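Side-chain contacts in alkyltransferase-like protein 1 (Schizosaccharomyces pombe, PDB 3GVA), which recognises O6-alkylguanine lesions in DNA, flips the damaged base into a hydrophobic pocket and presents the site to nucleotide excision repair: residues 74-77 and 78-82; 43-46 and 47-50. All coordinates share one frame; numbering follows the deposited sequence.

Interaction 1 (74-77 and 78-82); sequences GEQR and QKDRL
Arg77 and Arg81, one turn apart on helix 73-84 of the MGMT-family DNA-binding domain, send their side chains out side by side in the same direction, and four consecutive i to i+4 backbone bonds, the regular alpha-helical pattern, run through this part of the helix. Gln78 N donates to Gly74 O at 2.8 Å and Arg81 N to Arg77 O at 2.9 Å; the amides of Lys79 and Asp80 likewise reach the carbonyls of Glu75 and Gln76. Side-chain carbons also lie against carbonyl oxygens of the turn before: CG of Arg81 is 3.0 Å from Arg77 O, and CB of Gln78 sits 3.5 Å from Gly74 O.

Charged ends meet further out. The Arg77 chain bends at its third torsion (chi3 75°), while Arg81 runs extended from CG to NE, and NH2 of Arg77 arrives in plane at the edge of the Arg81 guanidinium, the two planes 57° apart. NH2 of Arg77 and NH2 of Arg81 are modelled 2.7 Å apart; both are donors on like charges, which makes so close an approach doubtful. Arg77 NH2 also forms a salt bridge with Glu51, in the loop that follows helix 38-46.

On another flank, the bent Gln76 chain crosses the Asp80 side chain at a slant, its amide 20° from the plane of the carboxylate. Gln76 OE1 and Asp80 OD1 stand 3.5 Å apart, both acceptors as modelled. The buried amide of Gln78 is gripped through NE2 by the carbonyls of His57 and Val59, and Lys79 NZ pairs with Glu83.

As modelled, neither side-chain pair is a hydrogen bond: the helix backbone sets the spacing, and the negative charge of Glu51 probably offsets part of the positive charge gathered by the two arginines.

Interaction 2 (43-46 and 47-50); sequences QAMK and HLHP
His47 N closes the last turn of helix 38-46 by reaching two carbonyls of Gln43-Lys46: a weak bond to Gln43 O at 3.0 Å and a second to Ala44 O at 3.3 Å, with the donor well above the Ala44 carbonyl plane. Helix 38-46 is the recognition helix of the helix-turn-helix in this DNA-binding domain, and here its regular pattern tightens before the chain leaves. Leu48 N then makes a weak, fairly straight bond of 3.4 Å back to Met45 O, three residues earlier, after which Leu48 and His49 take an extended, polyproline-like backbone.

Side-chain contacts continue the turn. The imidazole of His47, which is poorly ordered, folds back because CG lies anti to the carbonyl carbon (chi1 -65°), and one ring face settles over Gln43 O, the oxygen lying 3.2 Å from the ring plane, off-centre. Tyr7 of helix 3-14 meets the same ring steeply.

Met45 and Leu48 run alongside each other in the same direction. Met45, which also touches Val14 and Trp56, is bent at both chi2 and chi3, which brings its methyl CE to 3.8 Å from Leu48 CD1. Tyr11, Val54 and Trp56 also touch Leu48, tying the helix end to helix 3-14 and to the following loop. An alanine at Leu48 would probably leave Met45 CE without its partner on this side and open a gap against Tyr11, Val54 and Trp56.

The Gln43 amide crosses the imidazole with planes 70° apart, NE2 of Gln43 stopping 3.6 Å from NE2 of His47.

The two contacts follow in series along the chain, their centres 15 Å apart, and meet where helix 73-84 faces the loop after the recognition helix: Arg77 NH1 lies 3.5 Å from Pro50 O, a packing contact. Interaction 2 is the nearer to the flipping machinery. The Met45 side chain is about 4 Å from that of Tyr25, inferred to be required for phosphate rotation and nucleotide flipping, and the Gln43 side chain about 6 Å from that of Arg39, the arginine finger. Interaction 1 stands further back, with the Gln78 side chain about 8 Å from that of Tyr25 and the Gln76 side chain about 8 Å from that of Arg69, which probes the flipped base.

Interaction 1 (74-77 and 78-82)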
loop_
_atom_site.group_PDB
_atom_site.type_symbol
_atom_site.label_atom_id
_atom_site.label_comp_id
_atom_site.label_asym_id
_atom_site.label_seq_id
_atom_site.Cartn_x
_atom_site.Cartn_y
_atom_site.Cartn_z
ATOM N N GLY A 74 4.834 -10.734 -5.605
ATOM C CA GLY A 74 4.677 -9.402 -5.047
ATOM C C GLY A 74 3.945 -9.427 -3.718
ATOM O O GLY A 74 4.349 -8.772 -2.758
ATOM N N GLU A 75 2.860 -10.188 -3.659
ATOM C CA GLU A 75 2.078 -10.301 -2.435
ATOM C C GLU A 75 2.914 -10.924 -1.312
ATOM O O GLU A 75 2.809 -10.518 -0.151
ATOM C CB GLU A 75 0.814 -11.120 -2.709
ATOM C CG GLU A 75 -0.173 -10.384 -3.619
ATOM C CD GLU A 75 -1.349 -11.241 -4.060
ATOM O OE1 GLU A 75 -2.271 -10.699 -4.711
ATOM O OE2 GLU A 75 -1.353 -12.455 -3.762
ATOM N N GLN A 76 3.757 -11.893 -1.664
ATOM C CA GLN A 76 4.625 -12.546 -0.683
ATOM C C GLN A 76 5.667 -11.536 -0.203
ATOM O O GLN A 76 5.994 -11.484 0.985
ATOM C CB GLN A 76 5.323 -13.758 -1.308
ATOM C CG GLN A 76 6.257 -14.512 -0.362
ATOM C CD GLN A 76 5.534 -15.088 0.839
ATOM O OE1 GLN A 76 5.184 -14.366 1.778
ATOM N NE2 GLN A 76 5.296 -16.395 0.813
ATOM N N ARG A 77 6.185 -10.738 -1.134
ATOM C CA ARG A 77 7.163 -9.716 -0.789
ATOM C C ARG A 77 6.508 -8.715 0.157
ATOM O O ARG A 77 7.072 -8.366 1.192
ATOM C CB ARG A 77 7.664 -8.991 -2.044
ATOM C CG ARG A 77 8.363 -9.896 -3.042
ATOM C CD ARG A 77 8.908 -9.125 -4.237
ATOM N NE ARG A 77 10.110 -8.371 -3.900
ATOM C CZ ARG A 77 10.897 -7.773 -4.793
ATOM N NH1 ARG A 77 10.610 -7.837 -6.086
ATOM N NH2 ARG A 77 11.976 -7.115 -4.391
ATOM N N GLN A 78 5.305 -8.264 -0.190
ATOM C CA GLN A 78 4.609 -7.305 0.664
ATOM C C GLN A 78 4.388 -7.863 2.066
ATOM O O GLN A 78 4.623 -7.171 3.059
ATOM C CB GLN A 78 3.273 -6.886 0.048
ATOM C CG GLN A 78 2.456 -5.977 0.956
ATOM C CD GLN A 78 1.430 -5.163 0.191
ATOM O OE1 GLN A 78 0.838 -5.642 -0.766
ATOM N NE2 GLN A 78 1.214 -3.931 0.619
ATOM N N LYS A 79 3.943 -9.111 2.154
ATOM C CA LYS A 79 3.723 -9.730 3.454
ATOM C C LYS A 79 5.034 -9.775 4.237
ATOM O O LYS A 79 5.086 -9.343 5.386
ATOM C CB LYS A 79 3.160 -11.146 3.288
ATOM C CG LYS A 79 2.925 -11.874 4.603
ATOM C CD LYS A 79 2.128 -13.157 4.391
ATOM C CE LYS A 79 1.895 -13.886 5.706
ATOM N NZ LYS A 79 3.168 -14.356 6.323
ATOM N N ASP A 80 6.091 -10.286 3.606
ATOM C CA ASP A 80 7.404 -10.380 4.243
ATOM C C ASP A 80 7.859 -9.028 4.787
ATOM O O ASP A 80 8.324 -8.922 5.923
ATOM C CB ASP A 80 8.457 -10.881 3.246
ATOM C CG ASP A 80 8.497 -12.403 3.128
ATOM O OD1 ASP A 80 7.745 -13.090 3.841
ATOM O OD2 ASP A 80 9.296 -12.916 2.315
ATOM N N ARG A 81 7.723 -7.997 3.964
ATOM C CA ARG A 81 8.142 -6.664 4.352
ATOM C C ARG A 81 7.300 -6.061 5.457
ATOM O O ARG A 81 7.832 -5.417 6.354
ATOM C CB ARG A 81 8.149 -5.745 3.136
ATOM C CG ARG A 81 9.003 -6.274 1.999
ATOM C CD ARG A 81 9.177 -5.238 0.904
ATOM N NE ARG A 81 9.780 -5.807 -0.297
ATOM C CZ ARG A 81 10.421 -5.092 -1.218
ATOM N NH1 ARG A 81 10.548 -3.781 -1.065
ATOM N NH2 ARG A 81 10.930 -5.684 -2.289
ATOM N N LEU A 82 5.987 -6.262 5.403
ATOM C CA LEU A 82 5.127 -5.724 6.450
ATOM C C LEU A 82 5.440 -6.386 7.800
ATOM O O LEU A 82 5.550 -5.714 8.832
ATOM C CB LEU A 82 3.654 -5.933 6.084
ATOM C CG LEU A 82 3.133 -4.936 5.038
ATOM C CD1 LEU A 82 1.703 -5.282 4.610
ATOM C CD2 LEU A 82 3.196 -3.535 5.641
#

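Interaction 2 (43-46 and 47-50)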
loop_
_atom_site.group_PDB
_atom_site.type_symbol
_atom_site.label_atom_id
_atom_site.label_comp_id
_atom_site.label_asym_id
_atom_site.label_seq_id
_atom_site.Cartn_x
_atom_site.Cartn_y
_atom_site.Cartn_z
ATOM N N GLN A 43 -2.857 3.219 -10.196
ATOM C CA GLN A 43 -2.124 3.028 -11.440
ATOM C C GLN A 43 -0.648 3.375 -11.217
ATOM O O GLN A 43 0.248 2.650 -11.652
ATOM C CB GLN A 43 -2.726 3.925 -12.521
ATOM C CG GLN A 43 -2.863 3.278 -13.892
ATOM C CD GLN A 43 -3.734 2.034 -13.872
ATOM O OE1 GLN A 43 -4.852 2.056 -13.361
ATOM N NE2 GLN A 43 -3.225 0.942 -14.437
ATOM N N ALA A 44 -0.397 4.487 -10.539
ATOM C CA ALA A 44 0.976 4.900 -10.254
ATOM C C ALA A 44 1.707 3.788 -9.510
ATOM O O ALA A 44 2.841 3.435 -9.839
ATOM C CB ALA A 44 0.981 6.170 -9.407
ATOM N N MET A 45 1.041 3.237 -8.501
ATOM C CA MET A 45 1.619 2.178 -7.685
ATOM C C MET A 45 1.850 0.908 -8.486
ATOM O O MET A 45 2.842 0.202 -8.280
ATOM C CB MET A 45 0.710 1.881 -6.484
ATOM C CG MET A 45 0.576 3.047 -5.530
ATOM S SD MET A 45 2.204 3.690 -5.096
ATOM C CE MET A 45 2.809 2.342 -4.060
ATOM N N LYS A 46 0.942 0.623 -9.408
ATOM C CA LYS A 46 1.063 -0.577 -10.224
ATOM C C LYS A 46 2.168 -0.482 -11.274
ATOM O O LYS A 46 2.679 -1.500 -11.733
ATOM C CB LYS A 46 -0.283 -0.901 -10.879
ATOM C CG LYS A 46 -1.380 -1.200 -9.860
ATOM C CD LYS A 46 -2.670 -1.677 -10.513
ATOM C CE LYS A 46 -2.505 -3.060 -11.132
ATOM N NZ LYS A 46 -3.812 -3.653 -11.548
ATOM N N HIS A 47 2.559 0.736 -11.632
ATOM C CA HIS A 47 3.610 0.920 -12.628
ATOM C C HIS A 47 5.016 0.998 -12.032
ATOM O O HIS A 47 5.986 1.197 -12.760
ATOM C CB HIS A 47 3.332 2.173 -13.463
ATOM C CG HIS A 47 2.096 2.073 -14.304
ATOM N ND1 HIS A 47 1.681 3.087 -15.141
ATOM C CD2 HIS A 47 1.184 1.080 -14.436
ATOM C CE1 HIS A 47 0.567 2.724 -15.752
ATOM N NE2 HIS A 47 0.243 1.511 -15.342
ATOM N N LEU A 48 5.128 0.838 -10.715
ATOM C CA LEU A 48 6.427 0.895 -10.049
ATOM C C LEU A 48 7.278 -0.325 -10.350
ATOM O O LEU A 48 6.772 -1.444 -10.434
ATOM C CB LEU A 48 6.259 1.011 -8.532
ATOM C CG LEU A 48 6.119 2.409 -7.926
ATOM C CD1 LEU A 48 5.838 2.308 -6.420
ATOM C CD2 LEU A 48 7.399 3.199 -8.176
ATOM N N HIS A 49 8.577 -0.099 -10.516
ATOM C CA HIS A 49 9.514 -1.186 -10.777
ATOM C C HIS A 49 9.596 -2.019 -9.491
ATOM O O HIS A 49 9.655 -1.469 -8.390
ATOM C CB HIS A 49 10.889 -0.615 -11.118
ATOM C CG HIS A 49 11.895 -1.650 -11.507
ATOM N ND1 HIS A 49 12.019 -2.123 -12.796
ATOM C CD2 HIS A 49 12.822 -2.312 -10.775
ATOM C CE1 HIS A 49 12.980 -3.027 -12.840
ATOM N NE2 HIS A 49 13.484 -3.160 -11.628
ATOM N N PRO A 50 9.600 -3.354 -9.617
ATOM C CA PRO A 50 9.673 -4.235 -8.449
ATOM C C PRO A 50 10.854 -3.982 -7.517
ATOM O O PRO A 50 10.807 -4.350 -6.348
ATOM C CB PRO A 50 9.695 -5.637 -9.068
ATOM C CG PRO A 50 10.290 -5.406 -10.425
ATOM C CD PRO A 50 9.605 -4.141 -10.862
#